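Local coordinates for protein beta-fructofuranosidase, insoluble isoenzyme CWINV1 (Arabidopsis thaliana, PDB 2OXB) that hydrolyses sucrose and 1-kestose in the plant cell wall, releasing terminal non-reducing beta-D-fructofuranosyl units, and accepts neokestose and levan less readily, at residues M17-G22 against F33-P38; H9-K14 against S309-I314; V441-D446 against A463-N468; E379-I384 against S404-F409. The protein carries 1 engineered substitution. All coordinates share one frame; numbering follows the deposited sequence.

Contact 1 (M17-G22 against F33-P38); sequences MNDPNG and FYQWNP. With FRU (beta-D-fructofuranose), chain B.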
loop_
_atom_site.group_PDB
_atom_site.type_symbol
_atom_site.label_atom_id
_atom_site.label_comp_id
_atom_site.label_asym_id
_atom_site.label_seq_id
_atom_site.Cartn_x
_atom_site.Cartn_y
_atom_site.Cartn_z
ATOM N N MET A 17 2.795 -15.758 1.725
ATOM C CA MET A 17 3.219 -14.714 0.792
ATOM C C MET A 17 3.658 -13.473 1.570
ATOM O O MET A 17 3.068 -13.140 2.600
ATOM C CB MET A 17 2.088 -14.328 -0.171
ATOM C CG MET A 17 2.456 -13.093 -0.996
ATOM S SD MET A 17 1.521 -12.876 -2.492
ATOM C CE MET A 17 0.172 -11.838 -1.922
ATOM N N ASN A 18 4.672 -12.772 1.073
ATOM C CA ASN A 18 5.160 -11.591 1.782
ATOM C C ASN A 18 5.343 -10.360 0.885
ATOM O O ASN A 18 4.437 -9.978 0.137
ATOM C CB ASN A 18 6.479 -11.945 2.489
ATOM C CG ASN A 18 6.876 -10.935 3.552
ATOM O OD1 ASN A 18 7.835 -11.150 4.290
ATOM N ND2 ASN A 18 6.147 -9.831 3.633
ATOM N N ASP A 19 6.519 -9.748 0.985
ATOM C CA ASP A 19 6.877 -8.559 0.226
ATOM C C ASP A 19 6.689 -8.672 -1.293
ATOM O O ASP A 19 6.773 -9.757 -1.876
ATOM C CB ASP A 19 8.350 -8.191 0.488
ATOM C CG ASP A 19 8.574 -7.550 1.835
ATOM O OD1 ASP A 19 7.922 -7.962 2.819
ATOM O OD2 ASP A 19 9.425 -6.639 1.908
ATOM N N PRO A 20 6.402 -7.530 -1.944
ATOM C CA PRO A 20 6.207 -7.408 -3.394
ATOM C C PRO A 20 7.616 -7.116 -3.915
ATOM O O PRO A 20 8.286 -6.200 -3.415
ATOM C CB PRO A 20 5.297 -6.183 -3.534
ATOM C CG PRO A 20 4.714 -5.987 -2.139
ATOM C CD PRO A 20 5.861 -6.343 -1.258
ATOM N N ASN A 21 8.074 -7.878 -4.903
ATOM C CA ASN A 21 9.427 -7.679 -5.423
ATOM C C ASN A 21 9.498 -7.372 -6.923
ATOM O O ASN A 21 8.699 -7.874 -7.720
ATOM C CB ASN A 21 10.282 -8.917 -5.118
ATOM C CG ASN A 21 10.381 -9.216 -3.619
ATOM O OD1 ASN A 21 10.615 -10.346 -3.216
ATOM N ND2 ASN A 21 10.229 -8.186 -2.793
ATOM N N GLY A 22 10.460 -6.526 -7.285
ATOM C CA GLY A 22 10.714 -6.146 -8.673
ATOM C C GLY A 22 9.561 -5.884 -9.630
ATOM O O GLY A 22 9.475 -6.518 -10.683
ATOM N N PHE A 33 6.996 -10.194 -8.825
ATOM C CA PHE A 33 7.672 -11.281 -8.158
ATOM C C PHE A 33 7.185 -11.059 -6.736
ATOM O O PHE A 33 6.277 -10.254 -6.526
ATOM C CB PHE A 33 9.193 -11.120 -8.270
ATOM C CG PHE A 33 9.700 -11.028 -9.691
ATOM C CD1 PHE A 33 9.867 -12.163 -10.466
ATOM C CD2 PHE A 33 10.019 -9.796 -10.252
ATOM C CE1 PHE A 33 10.347 -12.067 -11.775
ATOM C CE2 PHE A 33 10.496 -9.701 -11.563
ATOM C CZ PHE A 33 10.659 -10.837 -12.316
ATOM N N TYR A 34 7.758 -11.772 -5.774
ATOM C CA TYR A 34 7.366 -11.618 -4.383
ATOM C C TYR A 34 7.913 -12.710 -3.489
ATOM O O TYR A 34 8.353 -13.762 -3.953
ATOM C CB TYR A 34 5.840 -11.566 -4.230
ATOM C CG TYR A 34 5.109 -12.750 -4.805
ATOM C CD1 TYR A 34 4.838 -12.845 -6.170
ATOM C CD2 TYR A 34 4.662 -13.768 -3.981
ATOM C CE1 TYR A 34 4.132 -13.929 -6.688
ATOM C CE2 TYR A 34 3.958 -14.852 -4.488
ATOM C CZ TYR A 34 3.697 -14.929 -5.831
ATOM O OH TYR A 34 3.005 -16.024 -6.285
ATOM N N GLN A 35 7.885 -12.426 -2.194
ATOM C CA GLN A 35 8.354 -13.351 -1.190
ATOM C C GLN A 35 7.269 -14.428 -1.025
ATOM O O GLN A 35 6.135 -14.123 -0.633
ATOM C CB GLN A 35 8.588 -12.586 0.117
ATOM C CG GLN A 35 9.537 -11.397 -0.009
ATOM C CD GLN A 35 10.994 -11.761 0.201
ATOM O OE1 GLN A 35 11.437 -11.967 1.324
ATOM N NE2 GLN A 35 11.745 -11.847 -0.884
ATOM N N TRP A 36 7.617 -15.681 -1.327
ATOM C CA TRP A 36 6.666 -16.800 -1.239
ATOM C C TRP A 36 7.267 -18.091 -0.657
ATOM O O TRP A 36 8.406 -18.457 -0.950
ATOM C CB TRP A 36 6.075 -17.063 -2.643
ATOM C CG TRP A 36 5.226 -18.300 -2.792
ATOM C CD1 TRP A 36 3.969 -18.509 -2.294
ATOM C CD2 TRP A 36 5.597 -19.512 -3.460
ATOM N NE1 TRP A 36 3.537 -19.781 -2.608
ATOM C CE2 TRP A 36 4.518 -20.416 -3.324
ATOM C CE3 TRP A 36 6.740 -19.924 -4.162
ATOM C CZ2 TRP A 36 4.547 -21.704 -3.861
ATOM C CZ3 TRP A 36 6.772 -21.208 -4.698
ATOM C CH2 TRP A 36 5.680 -22.082 -4.543
ATOM N N ASN A 37 6.494 -18.768 0.186
ATOM C CA ASN A 37 6.941 -20.020 0.780
ATOM C C ASN A 37 6.277 -21.198 0.100
ATOM O O ASN A 37 5.073 -21.439 0.253
ATOM C CB ASN A 37 6.627 -20.087 2.270
ATOM C CG ASN A 37 6.844 -21.481 2.832
ATOM O OD1 ASN A 37 7.585 -22.281 2.257
ATOM N ND2 ASN A 37 6.206 -21.778 3.959
ATOM N N PRO A 38 7.067 -21.961 -0.652
ATOM C CA PRO A 38 6.618 -23.141 -1.391
ATOM C C PRO A 38 6.336 -24.345 -0.512
ATOM O O PRO A 38 5.964 -25.406 -1.008
ATOM C CB PRO A 38 7.778 -23.401 -2.333
ATOM C CG PRO A 38 8.952 -23.018 -1.484
ATOM C CD PRO A 38 8.505 -21.723 -0.866
HETATM C C1 FRU B . 9.320 -7.053 5.342
HETATM C C2 FRU B . 10.563 -7.937 5.501
HETATM C C3 FRU B . 11.754 -7.373 4.701
HETATM C C4 FRU B . 12.518 -8.599 4.289
HETATM C C5 FRU B . 11.392 -9.623 4.145
HETATM C C6 FRU B . 11.734 -10.994 4.692
HETATM O O1 FRU B . 9.513 -5.775 5.922
HETATM O O2 FRU B . 11.023 -8.262 6.864
HETATM O O3 FRU B . 12.585 -6.498 5.458
HETATM O O4 FRU B . 13.211 -8.406 3.052
HETATM O O5 FRU B . 10.267 -9.153 4.874
HETATM O O6 FRU B . 12.688 -11.589 3.831
#
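M17 meets Y34 through sulfur: its CG is anti to the backbone N (chi1 171°), and SD lies 3.6 Å from CD2 of Y34, an oblique Met-aromatic contact. N18 gives its backbone N-H to Q35 O over 2.6 Å, while its OD1 lies beside the bound fructose. D19, an active-site residue, receives Q35 N on its carbonyl O at 2.9 Å. Because M17 pairs with W36 but P20 with Y34, the register slips by one at N18 and D19, a beta bulge placed where both side chains reach the sugar. D19 OD1 comes 3.0 Å from C1 of the fructose, and OD2 is hydrogen-bonded to S79. N21 restores the regular pattern, its O accepting F33 N at 3.1 Å. Its OD1 takes Q35 NE2 at 3.0 Å on a lone pair, the two amide planes standing 66° apart. Q35, bent at chi2 (-89°), accepts fructose O6 on OE1 at 2.8 Å, and its NE2 also reaches C77 O, so both ends of the amide are fixed. An alanine in place of Q35 would probably leave N21 OD1 and the sugar's O6 without these mates. G22 O sits at the F33 ring edge. This hairpin, carrying the family's NDPNG motif, has strand 47-53 next to its second strand, strand 308-309 beside its first, and S79 of strand 77-81 against N21 and Q35.

Contact 2 (H9-K14 against S309-I314); sequences HFQPPK and SGIQTI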
loop_
_atom_site.group_PDB
_atom_site.type_symbol
_atom_site.label_atom_id
_atom_site.label_comp_id
_atom_site.label_asym_id
_atom_site.label_seq_id
_atom_site.Cartn_x
_atom_site.Cartn_y
_atom_site.Cartn_z
ATOM N N HIS A 9 -8.425 -9.912 -6.471
ATOM C CA HIS A 9 -7.197 -9.253 -6.053
ATOM C C HIS A 9 -6.017 -10.043 -6.600
ATOM O O HIS A 9 -5.809 -10.103 -7.814
ATOM C CB HIS A 9 -7.150 -9.174 -4.528
ATOM C CG HIS A 9 -8.090 -8.163 -3.959
ATOM N ND1 HIS A 9 -7.940 -6.810 -4.172
ATOM C CD2 HIS A 9 -9.212 -8.306 -3.219
ATOM C CE1 HIS A 9 -8.931 -6.163 -3.587
ATOM N NE2 HIS A 9 -9.719 -7.048 -3.002
ATOM N N PHE A 10 -5.243 -10.633 -5.697
ATOM C CA PHE A 10 -4.111 -11.460 -6.070
ATOM C C PHE A 10 -3.496 -12.120 -4.857
ATOM O O PHE A 10 -3.362 -11.516 -3.792
ATOM C CB PHE A 10 -3.022 -10.686 -6.816
ATOM C CG PHE A 10 -1.795 -11.520 -7.086
ATOM C CD1 PHE A 10 -1.870 -12.642 -7.911
ATOM C CD2 PHE A 10 -0.587 -11.244 -6.444
ATOM C CE1 PHE A 10 -0.759 -13.478 -8.087
ATOM C CE2 PHE A 10 0.534 -12.075 -6.613
ATOM C CZ PHE A 10 0.445 -13.192 -7.433
ATOM N N GLN A 11 -3.115 -13.373 -5.046
ATOM C CA GLN A 11 -2.532 -14.151 -3.990
ATOM C C GLN A 11 -2.109 -15.488 -4.555
ATOM O O GLN A 11 -2.524 -15.875 -5.650
ATOM C CB GLN A 11 -3.570 -14.371 -2.895
ATOM C CG GLN A 11 -4.848 -15.018 -3.400
ATOM C CD GLN A 11 -5.917 -15.046 -2.345
ATOM O OE1 GLN A 11 -5.797 -15.754 -1.343
ATOM N NE2 GLN A 11 -6.962 -14.248 -2.541
ATOM N N PRO A 12 -1.251 -16.208 -3.819
ATOM C CA PRO A 12 -0.811 -17.515 -4.303
ATOM C C PRO A 12 -1.990 -18.460 -4.142
ATOM O O PRO A 12 -2.852 -18.243 -3.281
ATOM C CB PRO A 12 0.325 -17.874 -3.353
ATOM C CG PRO A 12 0.838 -16.541 -2.907
ATOM C CD PRO A 12 -0.436 -15.780 -2.669
ATOM N N PRO A 13 -2.057 -19.507 -4.977
ATOM C CA PRO A 13 -3.158 -20.467 -4.878
ATOM C C PRO A 13 -2.998 -21.319 -3.624
ATOM O O PRO A 13 -3.881 -22.100 -3.273
ATOM C CB PRO A 13 -3.004 -21.285 -6.148
ATOM C CG PRO A 13 -1.515 -21.251 -6.375
ATOM C CD PRO A 13 -1.191 -19.811 -6.131
ATOM N N LYS A 14 -1.864 -21.151 -2.950
ATOM C CA LYS A 14 -1.569 -21.917 -1.750
ATOM C C LYS A 14 -0.325 -21.380 -1.045
ATOM O O LYS A 14 0.597 -20.899 -1.701
ATOM C CB LYS A 14 -1.338 -23.389 -2.130
ATOM C CG LYS A 14 -1.006 -24.299 -0.949
ATOM C CD LYS A 14 -0.542 -25.698 -1.381
ATOM C CE LYS A 14 0.762 -25.654 -2.192
ATOM N NZ LYS A 14 1.367 -27.006 -2.426
ATOM N N SER A 309 -1.618 -17.566 3.423
ATOM C CA SER A 309 -1.425 -16.333 4.180
ATOM C C SER A 309 -0.791 -15.275 3.291
ATOM O O SER A 309 0.272 -15.488 2.713
ATOM C CB SER A 309 -0.547 -16.573 5.419
ATOM O OG SER A 309 -0.353 -15.383 6.159
ATOM N N GLY A 310 -1.472 -14.145 3.154
ATOM C CA GLY A 310 -0.942 -13.059 2.351
ATOM C C GLY A 310 -1.626 -12.791 1.027
ATOM O O GLY A 310 -1.715 -13.655 0.156
ATOM N N ILE A 311 -2.128 -11.570 0.889
ATOM C CA ILE A 311 -2.777 -11.143 -0.341
ATOM C C ILE A 311 -2.021 -9.901 -0.800
ATOM O O ILE A 311 -1.231 -9.333 -0.045
ATOM C CB ILE A 311 -4.261 -10.760 -0.133
ATOM C CG1 ILE A 311 -4.360 -9.439 0.626
ATOM C CG2 ILE A 311 -4.980 -11.866 0.587
ATOM C CD1 ILE A 311 -5.747 -8.915 0.772
ATOM N N GLN A 312 -2.259 -9.478 -2.036
ATOM C CA GLN A 312 -1.604 -8.291 -2.558
ATOM C C GLN A 312 -2.709 -7.289 -2.842
ATOM O O GLN A 312 -3.676 -7.603 -3.536
ATOM C CB GLN A 312 -0.858 -8.622 -3.847
ATOM C CG GLN A 312 0.256 -7.658 -4.163
ATOM C CD GLN A 312 1.501 -7.889 -3.302
ATOM O OE1 GLN A 312 2.395 -7.039 -3.240
ATOM N NE2 GLN A 312 1.570 -9.051 -2.650
ATOM N N THR A 313 -2.586 -6.094 -2.282
ATOM C CA THR A 313 -3.586 -5.074 -2.514
ATOM C C THR A 313 -3.569 -4.640 -3.976
ATOM O O THR A 313 -2.530 -4.694 -4.647
ATOM C CB THR A 313 -3.323 -3.849 -1.655
ATOM O OG1 THR A 313 -2.012 -3.348 -1.942
ATOM C CG2 THR A 313 -3.429 -4.208 -0.199
ATOM N N ILE A 314 -4.722 -4.194 -4.460
ATOM C CA ILE A 314 -4.829 -3.750 -5.835
ATOM C C ILE A 314 -3.813 -2.661 -6.115
ATOM O O ILE A 314 -3.675 -1.706 -5.349
ATOM C CB ILE A 314 -6.232 -3.193 -6.162
ATOM C CG1 ILE A 314 -6.274 -2.770 -7.627
ATOM C CG2 ILE A 314 -6.538 -1.991 -5.271
ATOM C CD1 ILE A 314 -7.490 -1.966 -7.979
#
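The F10 ring meets Q312 at its edge, where CB of Q312 lies in the ring plane, 3.7 Å from CD2 of F10. The two side chains run side by side in the same direction, ring and amide planes 59° apart; F10 has CG anti to its backbone N (chi1 175°), which brings that edge alongside Q312. Elsewhere the F10 ring meets W59, the planes about 40° apart. The H9 imidazole is approached obliquely by Q312 O and by I314 N, the latter 4.2 Å from ND1 of H9, a loose packing distance. Between these rings the backbones are tied by one hydrogen bond, Q312 N to F10 O, at 2.9 Å, and the same oxygen receives a CA-H...O contact from I311 CA at 3.5 Å. The GH32 catalytic domain is a five-bladed beta-propeller, and the contact is consistent with closure of that ring: 9-14 leads into strand 15-26 of the first sheet, whereas 309-314 runs from strand 308-309, at that sheet's edge, to strand 316-320 of the last. Further along, G310 O faces CB of Q11 at 3.6 Å and CD of P12 at 3.8 Å. At the backbone angles of G310 a CB would press on the carbonyl O of S309, so glycine fits here; its N is hydrogen-bonded to OE1 of E296. H9 and I311 both touch V483 of strand 483-488, in the C-terminal domain.

Contact 3 (V441-D446 against A463-N468); sequences VLMCSD and AFVDIN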
loop_
_atom_site.group_PDB
_atom_site.type_symbol
_atom_site.label_atom_id
_atom_site.label_comp_id
_atom_site.label_asym_id
_atom_site.label_seq_id
_atom_site.Cartn_x
_atom_site.Cartn_y
_atom_site.Cartn_z
ATOM N N VAL A 441 -12.207 16.304 8.832
ATOM C CA VAL A 441 -12.938 15.146 8.365
ATOM C C VAL A 441 -12.279 13.866 8.831
ATOM O O VAL A 441 -11.161 13.541 8.439
ATOM C CB VAL A 441 -13.012 15.107 6.854
ATOM C CG1 VAL A 441 -13.919 13.963 6.423
ATOM C CG2 VAL A 441 -13.509 16.432 6.338
ATOM N N LEU A 442 -13.002 13.145 9.668
ATOM C CA LEU A 442 -12.532 11.901 10.219
ATOM C C LEU A 442 -13.016 10.675 9.449
ATOM O O LEU A 442 -14.221 10.467 9.289
ATOM C CB LEU A 442 -12.999 11.771 11.665
ATOM C CG LEU A 442 -12.556 10.449 12.285
ATOM C CD1 LEU A 442 -11.043 10.477 12.446
ATOM C CD2 LEU A 442 -13.241 10.224 13.615
ATOM N N MET A 443 -12.086 9.859 8.974
ATOM C CA MET A 443 -12.479 8.641 8.285
ATOM C C MET A 443 -12.114 7.497 9.241
ATOM O O MET A 443 -10.946 7.351 9.626
ATOM C CB MET A 443 -11.741 8.486 6.938
ATOM C CG MET A 443 -12.538 7.706 5.872
ATOM S SD MET A 443 -11.626 7.250 4.337
ATOM C CE MET A 443 -11.468 5.398 4.530
ATOM N N CYS A 444 -13.121 6.724 9.650
ATOM C CA CYS A 444 -12.915 5.579 10.544
ATOM C C CYS A 444 -13.285 4.282 9.848
ATOM O O CYS A 444 -14.183 4.250 9.010
ATOM C CB CYS A 444 -13.789 5.674 11.791
ATOM S SG CYS A 444 -13.422 7.018 12.966
ATOM N N SER A 445 -12.590 3.211 10.214
ATOM C CA SER A 445 -12.841 1.874 9.662
ATOM C C SER A 445 -12.911 0.929 10.848
ATOM O O SER A 445 -11.908 0.340 11.239
ATOM C CB SER A 445 -11.704 1.440 8.735
ATOM O OG SER A 445 -12.045 0.247 8.068
ATOM N N ASP A 446 -14.100 0.814 11.432
ATOM C CA ASP A 446 -14.313 -0.038 12.596
ATOM C C ASP A 446 -14.247 -1.528 12.278
ATOM O O ASP A 446 -14.840 -2.003 11.301
ATOM C CB ASP A 446 -15.663 0.275 13.226
ATOM C CG ASP A 446 -15.563 0.491 14.711
ATOM O OD1 ASP A 446 -15.167 1.617 15.115
ATOM O OD2 ASP A 446 -15.866 -0.469 15.463
ATOM N N ALA A 463 -8.186 7.687 10.351
ATOM C CA ALA A 463 -7.546 8.661 9.446
ATOM C C ALA A 463 -8.322 9.985 9.249
ATOM O O ALA A 463 -9.526 10.076 9.489
ATOM C CB ALA A 463 -7.273 8.019 8.093
ATOM N N PHE A 464 -7.590 11.019 8.850
ATOM C CA PHE A 464 -8.141 12.345 8.590
ATOM C C PHE A 464 -8.177 12.527 7.071
ATOM O O PHE A 464 -7.327 11.988 6.358
ATOM C CB PHE A 464 -7.250 13.425 9.229
ATOM C CG PHE A 464 -7.276 13.434 10.731
ATOM C CD1 PHE A 464 -6.094 13.611 11.462
ATOM C CD2 PHE A 464 -8.478 13.262 11.422
ATOM C CE1 PHE A 464 -6.112 13.610 12.868
ATOM C CE2 PHE A 464 -8.513 13.259 12.827
ATOM C CZ PHE A 464 -7.324 13.433 13.554
ATOM N N VAL A 465 -9.151 13.281 6.575
ATOM C CA VAL A 465 -9.259 13.494 5.136
ATOM C C VAL A 465 -9.250 14.992 4.803
ATOM O O VAL A 465 -10.138 15.744 5.224
ATOM C CB VAL A 465 -10.551 12.839 4.594
ATOM C CG1 VAL A 465 -10.492 12.709 3.090
ATOM C CG2 VAL A 465 -10.729 11.467 5.224
ATOM N N ASP A 466 -8.242 15.417 4.044
ATOM C CA ASP A 466 -8.121 16.812 3.662
ATOM C C ASP A 466 -9.027 17.147 2.497
ATOM O O ASP A 466 -8.586 17.307 1.356
ATOM C CB ASP A 466 -6.683 17.177 3.304
ATOM C CG ASP A 466 -6.471 18.690 3.244
ATOM O OD1 ASP A 466 -6.693 19.361 4.282
ATOM O OD2 ASP A 466 -6.084 19.208 2.172
ATOM N N ILE A 467 -10.306 17.250 2.809
ATOM C CA ILE A 467 -11.319 17.589 1.827
ATOM C C ILE A 467 -12.094 18.695 2.467
ATOM O O ILE A 467 -11.944 18.951 3.662
ATOM C CB ILE A 467 -12.275 16.412 1.564
ATOM C CG1 ILE A 467 -12.741 15.836 2.909
ATOM C CG2 ILE A 467 -11.581 15.366 0.699
ATOM C CD1 ILE A 467 -13.587 14.587 2.796
ATOM N N ASN A 468 -12.912 19.364 1.674
ATOM C CA ASN A 468 -13.717 20.439 2.216
ATOM C C ASN A 468 -15.135 19.933 2.365
ATOM O O ASN A 468 -15.820 19.713 1.383
ATOM C CB ASN A 468 -13.694 21.649 1.294
ATOM C CG ASN A 468 -13.790 22.936 2.056
ATOM O OD1 ASN A 468 -12.778 23.466 2.522
ATOM N ND2 ASN A 468 -15.011 23.434 2.236
#
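Backbone hydrogen bonds between M443 and A463 define the pairing. M443 N reaches A463 O at 2.6 Å with an N-H...O angle of 165°, and A463 N returns to M443 O at 2.9 Å, making an antiparallel hydrogen-bonded pair. V465 N adds a bond to V441 O at 2.8 Å. Weaker CA-H...O contacts fill in between: F464 CA approaches V441 O, and L442 CA approaches A463 O.

Apolar contacts divide between two faces. On the face carrying V441, M443, A463 and V465, CB of M443 packs against CG2 of V465 at 3.6 Å. V441 has CG1 anti to the backbone N (chi1 -174°), which sets both methyls against I467: CG2 lies 3.6 Å from CG1 of I467, and CG1 lies 3.7 Å from its CD1, the two side chains crossing at about a right angle. I467 gets there because D466 is the centre of an inverse gamma turn, which folds the chain back after the strand. An alanine at V441 would probably open a gap against I467 and V465, leaving the isoleucine end freer to turn. On the other face, L442 and F464 form a non-hydrogen-bonded pair, with CD1 of L442 3.8 Å from CE2 of F464, obliquely to the ring.

Among neighbours, C444 is in a disulfide with C395, while M443 touches S486 and A493 and A463 touches I495, residues of a second sheet. Two beta-sheets packed face to face in this way are characteristic of the beta-sandwich that forms the C-terminal domain of GH32 enzymes.

Contact 4 (E379-I384 against S404-F409); sequences EKADVI and SGLGPF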
loop_
_atom_site.group_PDB
_atom_site.type_symbol
_atom_site.label_atom_id
_atom_site.label_comp_id
_atom_site.label_asym_id
_atom_site.label_seq_id
_atom_site.Cartn_x
_atom_site.Cartn_y
_atom_site.Cartn_z
ATOM N N GLU A 379 -22.458 23.791 10.372
ATOM C CA GLU A 379 -22.417 24.396 11.699
ATOM C C GLU A 379 -22.837 23.403 12.769
ATOM O O GLU A 379 -22.363 23.453 13.904
ATOM C CB GLU A 379 -23.324 25.632 11.760
ATOM C CG GLU A 379 -22.725 26.882 11.111
ATOM C CD GLU A 379 -22.743 26.864 9.582
ATOM O OE1 GLU A 379 -23.858 26.923 9.006
ATOM O OE2 GLU A 379 -21.648 26.806 8.963
ATOM N N LYS A 380 -23.731 22.495 12.408
ATOM C CA LYS A 380 -24.170 21.519 13.370
ATOM C C LYS A 380 -23.029 20.628 13.795
ATOM O O LYS A 380 -23.168 19.859 14.747
ATOM C CB LYS A 380 -25.318 20.685 12.808
ATOM C CG LYS A 380 -26.664 21.231 13.199
ATOM C CD LYS A 380 -26.777 22.649 12.703
ATOM C CE LYS A 380 -27.970 23.382 13.276
ATOM N NZ LYS A 380 -27.836 24.814 12.877
ATOM N N ALA A 381 -21.895 20.724 13.103
ATOM C CA ALA A 381 -20.742 19.890 13.455
ATOM C C ALA A 381 -20.172 20.254 14.828
ATOM O O ALA A 381 -20.172 21.418 15.236
ATOM C CB ALA A 381 -19.660 19.998 12.398
ATOM N N ASP A 382 -19.722 19.242 15.550
ATOM C CA ASP A 382 -19.150 19.453 16.871
ATOM C C ASP A 382 -17.739 20.011 16.750
ATOM O O ASP A 382 -17.138 19.958 15.683
ATOM C CB ASP A 382 -19.094 18.132 17.651
ATOM C CG ASP A 382 -20.417 17.767 18.301
ATOM O OD1 ASP A 382 -20.640 16.566 18.503
ATOM O OD2 ASP A 382 -21.214 18.664 18.617
ATOM N N VAL A 383 -17.228 20.556 17.850
ATOM C CA VAL A 383 -15.873 21.100 17.885
ATOM C C VAL A 383 -14.977 20.100 18.612
ATOM O O VAL A 383 -15.217 19.777 19.781
ATOM C CB VAL A 383 -15.814 22.455 18.623
ATOM C CG1 VAL A 383 -14.384 22.945 18.670
ATOM C CG2 VAL A 383 -16.697 23.487 17.909
ATOM N N ILE A 384 -13.955 19.607 17.908
ATOM C CA ILE A 384 -13.016 18.618 18.449
ATOM C C ILE A 384 -12.392 19.010 19.785
ATOM O O ILE A 384 -12.076 20.177 20.020
ATOM C CB ILE A 384 -11.854 18.285 17.421
ATOM C CG1 ILE A 384 -11.356 19.552 16.723
ATOM C CG2 ILE A 384 -12.310 17.243 16.405
ATOM C CD1 ILE A 384 -10.265 20.269 17.471
ATOM N N SER A 404 -22.636 11.705 17.107
ATOM C CA SER A 404 -21.943 12.968 16.873
ATOM C C SER A 404 -22.907 13.871 16.102
ATOM O O SER A 404 -23.904 13.402 15.540
ATOM C CB SER A 404 -20.681 12.771 16.021
ATOM O OG SER A 404 -19.779 11.863 16.614
ATOM N N GLY A 405 -22.609 15.167 16.078
ATOM C CA GLY A 405 -23.447 16.091 15.338
ATOM C C GLY A 405 -23.430 15.640 13.888
ATOM O O GLY A 405 -24.462 15.300 13.325
ATOM N N LEU A 406 -22.249 15.629 13.284
ATOM C CA LEU A 406 -22.119 15.200 11.907
ATOM C C LEU A 406 -21.346 13.882 11.892
ATOM O O LEU A 406 -20.130 13.844 11.683
ATOM C CB LEU A 406 -21.413 16.279 11.059
ATOM C CG LEU A 406 -22.079 17.663 10.911
ATOM C CD1 LEU A 406 -21.405 18.472 9.792
ATOM C CD2 LEU A 406 -23.568 17.492 10.600
ATOM N N GLY A 407 -22.062 12.795 12.147
ATOM C CA GLY A 407 -21.436 11.490 12.163
ATOM C C GLY A 407 -21.973 10.685 13.322
ATOM O O GLY A 407 -22.581 11.247 14.231
ATOM N N PRO A 408 -21.721 9.366 13.335
ATOM C CA PRO A 408 -20.967 8.647 12.296
ATOM C C PRO A 408 -21.811 8.163 11.101
ATOM O O PRO A 408 -22.929 7.669 11.279
ATOM C CB PRO A 408 -20.359 7.496 13.078
ATOM C CG PRO A 408 -21.501 7.136 14.011
ATOM C CD PRO A 408 -22.026 8.478 14.476
ATOM N N PHE A 409 -21.264 8.300 9.891
ATOM C CA PHE A 409 -21.970 7.889 8.683
ATOM C C PHE A 409 -21.076 7.447 7.527
ATOM O O PHE A 409 -20.260 8.213 7.026
ATOM C CB PHE A 409 -22.917 9.006 8.212
ATOM C CG PHE A 409 -22.226 10.234 7.635
ATOM C CD1 PHE A 409 -21.798 10.263 6.312
ATOM C CD2 PHE A 409 -22.089 11.396 8.398
ATOM C CE1 PHE A 409 -21.256 11.430 5.765
ATOM C CE2 PHE A 409 -21.549 12.560 7.848
ATOM C CZ PHE A 409 -21.133 12.583 6.532
#
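L406 has the largest buried area here and spends it chiefly on A381. Its CD1 lies 3.5 Å from CB of A381, and its CG is 3.6 Å from A381 CA, so the branch point rests over the alpha carbon while one methyl touches the alanine methyl. CG is anti to the carbonyl carbon in L406 (chi1 -62°), which swings the fork toward A381. The other methyl, CD2, runs by CB of K380 at 4.3 Å, a looser contact.

A381 and G405 follow with equal areas, and their alpha carbons, 5.0 Å apart, are the closest such pair across the contact. G405 CA also sits 3.8 Å from K380 O; a side chain at this glycine would point at the opposite backbone and run into that carbonyl. The polar link comes from G405 N to OD1 of D382, weak at 3.4 Å though fairly straight at 154°.

Strand 423-431 organises both segments: D382 has backbone bonds with K431, and L406 with I429, so short strand 382-383 and strand 406-415 take neighbouring positions along it, within the C-terminal beta-sandwich of the enzyme. L406 is further packed by V375 and L378, and the amine of K380 forms a salt bridge with D377. The chemistry thus points to an apolar seat for L406, closed on one side by A381, with the exposed carboxylate of D382 adding one long bond that probably contributes less than the packing does.

Contacts 1 and 2 form one neighbourhood in the catalytic domain: their centres are 10 Å apart, and K14 O lies 3.3 Å from W36 NE1, a probable hydrogen bond, while M17 and P20 pack on Q312. Of the four, only contact 1 touches the bound fructose. Q312 of contact 2 is about 7 Å, side chain to side chain, from D19 and about 11 Å from the fructose, a second layer behind the site. Contacts 3 and 4 belong to the C-terminal sandwich, sharing a sheet with centres 13 Å apart and nearest atoms about 7 Å apart. Contact 1 is 32 Å from contact 3 and 43 Å from contact 4, centre to centre, so neither borders the catalytic pocket.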